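Local coordinates for protein RNA polymerase sigma factor SIGMA-28 (FliA) (PDB 1RP3) that probably directs RNA polymerase to flagellar promoters as a sigma factor and is caught here in an inactive conformation by the anti-sigma factor FlgM, at residues Asn10-Glu13 with Arg14-Ile18. Residues are numbered along the deposited sequence; the frame is centred on the assembly and turned at random.
Sequences NQIE and REELI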
ATOM      1  N   ASN A  10      28.390   5.694 -16.871  1.00 45.48           N
ATOM      2  CA  ASN A  10      27.813   5.212 -15.620  1.00 45.19           C
ATOM      3  C   ASN A  10      26.766   6.196 -15.113  1.00 46.03           C
ATOM      4  O   ASN A  10      25.656   5.798 -14.759  1.00 44.95           O
ATOM      5  CB  ASN A  10      28.894   4.981 -14.549  1.00 43.45           C
ATOM      6  CG  ASN A  10      29.645   3.661 -14.747  1.00 46.55           C
ATOM      7  OD1 ASN A  10      29.038   2.642 -15.069  1.00 47.05           O
ATOM      8  ND2 ASN A  10      30.965   3.677 -14.554  1.00 47.08           N
ATOM      9  N   GLN A  11      27.105   7.479 -15.152  1.00 46.09           N
ATOM     10  CA  GLN A  11      26.225   8.542 -14.701  1.00 48.31           C
ATOM     11  C   GLN A  11      24.896   8.556 -15.457  1.00 49.85           C
ATOM     12  O   GLN A  11      23.822   8.606 -14.843  1.00 47.93           O
ATOM     13  CB  GLN A  11      26.933   9.885 -14.858  1.00 51.46           C
ATOM     14  CG  GLN A  11      26.078  11.109 -14.591  1.00 56.64           C
ATOM     15  CD  GLN A  11      26.856  12.408 -14.771  1.00 61.88           C
ATOM     16  OE1 GLN A  11      27.485  12.641 -15.811  1.00 62.93           O
ATOM     17  NE2 GLN A  11      26.817  13.263 -13.752  1.00 64.19           N
ATOM     18  N   ILE A  12      24.980   8.496 -16.784  1.00 48.65           N
ATOM     19  CA  ILE A  12      23.802   8.515 -17.638  1.00 48.79           C
ATOM     20  C   ILE A  12      22.946   7.266 -17.478  1.00 48.66           C
ATOM     21  O   ILE A  12      21.722   7.367 -17.374  1.00 47.80           O
ATOM     22  CB  ILE A  12      24.191   8.710 -19.138  1.00 49.72           C
ATOM     23  CG1 ILE A  12      24.825  10.087 -19.336  1.00 48.79           C
ATOM     24  CG2 ILE A  12      22.972   8.567 -20.061  1.00 46.92           C
ATOM     25  CD1 ILE A  12      23.948  11.239 -18.888  1.00 49.68           C
ATOM     26  N   GLU A  13      23.579   6.095 -17.474  1.00 48.70           N
ATOM     27  CA  GLU A  13      22.834   4.845 -17.330  1.00 50.24           C
ATOM     28  C   GLU A  13      21.994   4.914 -16.055  1.00 48.06           C
ATOM     29  O   GLU A  13      20.817   4.560 -16.058  1.00 47.83           O
ATOM     30  CB  GLU A  13      23.767   3.625 -17.261  1.00 53.88           C
ATOM     31  CG  GLU A  13      24.765   3.451 -18.422  1.00 62.46           C
ATOM     32  CD  GLU A  13      24.126   3.309 -19.795  1.00 66.17           C
ATOM     33  OE1 GLU A  13      22.905   3.042 -19.883  1.00 70.91           O
ATOM     34  OE2 GLU A  13      24.864   3.457 -20.798  1.00 69.11           O
ATOM     35  N   ARG A  14      22.608   5.422 -14.989  1.00 45.12           N
ATOM     36  CA  ARG A  14      21.974   5.566 -13.694  1.00 43.44           C
ATOM     37  C   ARG A  14      20.738   6.478 -13.784  1.00 44.92           C
ATOM     38  O   ARG A  14      19.631   6.070 -13.406  1.00 44.20           O
ATOM     39  CB  ARG A  14      23.000   6.127 -12.705  1.00 43.28           C
ATOM     40  CG  ARG A  14      22.547   6.202 -11.256  1.00 41.35           C
ATOM     41  CD  ARG A  14      23.619   6.854 -10.405  1.00 42.09           C
ATOM     42  NE  ARG A  14      23.219   6.992  -9.009  1.00 42.35           N
ATOM     43  CZ  ARG A  14      23.755   7.856  -8.155  1.00 43.82           C
ATOM     44  NH1 ARG A  14      24.725   8.671  -8.551  1.00 45.53           N
ATOM     45  NH2 ARG A  14      23.331   7.897  -6.898  1.00 42.57           N
ATOM     46  N   GLU A  15      20.912   7.678 -14.343  1.00 44.20           N
ATOM     47  CA  GLU A  15      19.800   8.622 -14.473  1.00 45.84           C
ATOM     48  C   GLU A  15      18.648   8.086 -15.303  1.00 45.11           C
ATOM     49  O   GLU A  15      17.485   8.238 -14.931  1.00 46.58           O
ATOM     50  CB  GLU A  15      20.273   9.976 -14.996  1.00 45.62           C
ATOM     51  CG  GLU A  15      20.991  10.755 -13.905  1.00 53.67           C
ATOM     52  CD  GLU A  15      21.588  12.084 -14.354  1.00 57.30           C
ATOM     53  OE1 GLU A  15      21.100  12.670 -15.355  1.00 57.58           O
ATOM     54  OE2 GLU A  15      22.540  12.541 -13.672  1.00 56.68           O
ATOM     55  N   GLU A  16      18.973   7.443 -16.414  1.00 43.55           N
ATOM     56  CA  GLU A  16      17.954   6.872 -17.273  1.00 42.08           C
ATOM     57  C   GLU A  16      17.182   5.809 -16.506  1.00 39.80           C
ATOM     58  O   GLU A  16      15.966   5.683 -16.645  1.00 37.36           O
ATOM     59  CB  GLU A  16      18.589   6.238 -18.516  1.00 43.29           C
ATOM     60  CG  GLU A  16      19.182   7.235 -19.515  1.00 48.12           C
ATOM     61  CD  GLU A  16      18.165   8.234 -20.044  1.00 49.13           C
ATOM     62  OE1 GLU A  16      16.968   7.869 -20.163  1.00 51.25           O
ATOM     63  OE2 GLU A  16      18.570   9.382 -20.342  1.00 47.60           O
ATOM     64  N   LEU A  17      17.905   5.048 -15.688  1.00 40.30           N
ATOM     65  CA  LEU A  17      17.305   3.979 -14.894  1.00 39.36           C
ATOM     66  C   LEU A  17      16.347   4.590 -13.850  1.00 37.17           C
ATOM     67  O   LEU A  17      15.214   4.141 -13.713  1.00 34.99           O
ATOM     68  CB  LEU A  17      18.412   3.128 -14.258  1.00 40.65           C
ATOM     69  CG  LEU A  17      18.233   1.610 -14.083  1.00 44.36           C
ATOM     70  CD1 LEU A  17      17.598   0.960 -15.309  1.00 42.98           C
ATOM     71  CD2 LEU A  17      19.599   0.983 -13.810  1.00 43.27           C
ATOM     72  N   ILE A  18      16.779   5.663 -13.188  1.00 35.30           N
ATOM     73  CA  ILE A  18      15.953   6.351 -12.200  1.00 35.06           C
ATOM     74  C   ILE A  18      14.705   6.880 -12.890  1.00 37.34           C
ATOM     75  O   ILE A  18      13.580   6.563 -12.504  1.00 35.95           O
ATOM     76  CB  ILE A  18      16.721   7.523 -11.530  1.00 31.70           C
ATOM     77  CG1 ILE A  18      17.892   6.974 -10.713  1.00 31.05           C
ATOM     78  CG2 ILE A  18      15.803   8.323 -10.619  1.00 30.32           C
ATOM     79  CD1 ILE A  18      18.776   8.050 -10.104  1.00 30.93           C
TER
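R14 meets N10 one helical turn back: its backbone N donates to the carbonyl O of N10 at 3.1 Å, one of four i to i+4 bonds that link 10-13 to 14-18 in this alpha helix. Its CB rests against the carbonyl oxygens of N10 and Q11, and from there the extended chain, CG anti to the backbone N (chi1 -174°), carries the guanidinium away from the turn, where NE forms a salt bridge with D58. E15 repeats the backbone bond to Q11, and the two side chains run alongside each other. OE2 of E15 comes to 3.9 Å from CG of Q11, while amide and carboxylate planes are turned 60° apart. E16 N makes the straightest bond of the four, 2.9 Å to I12 O with an N-H...O angle of 171°. CG of E16 packs beside CG2 of I12 at 4.1 Å. L17 N bonds to E13 O at 3.0 Å, and I18 N continues the pattern to R14 O. This surface turn, with I18 buried, belongs to the early part of helix 7-33; against helix 42-58, R14 lies on I54 and V57, L17 on V57 and I18 on I54, while L15 of the FlgM chain packs on R14 and E15, and I11 of FlgM meets I18.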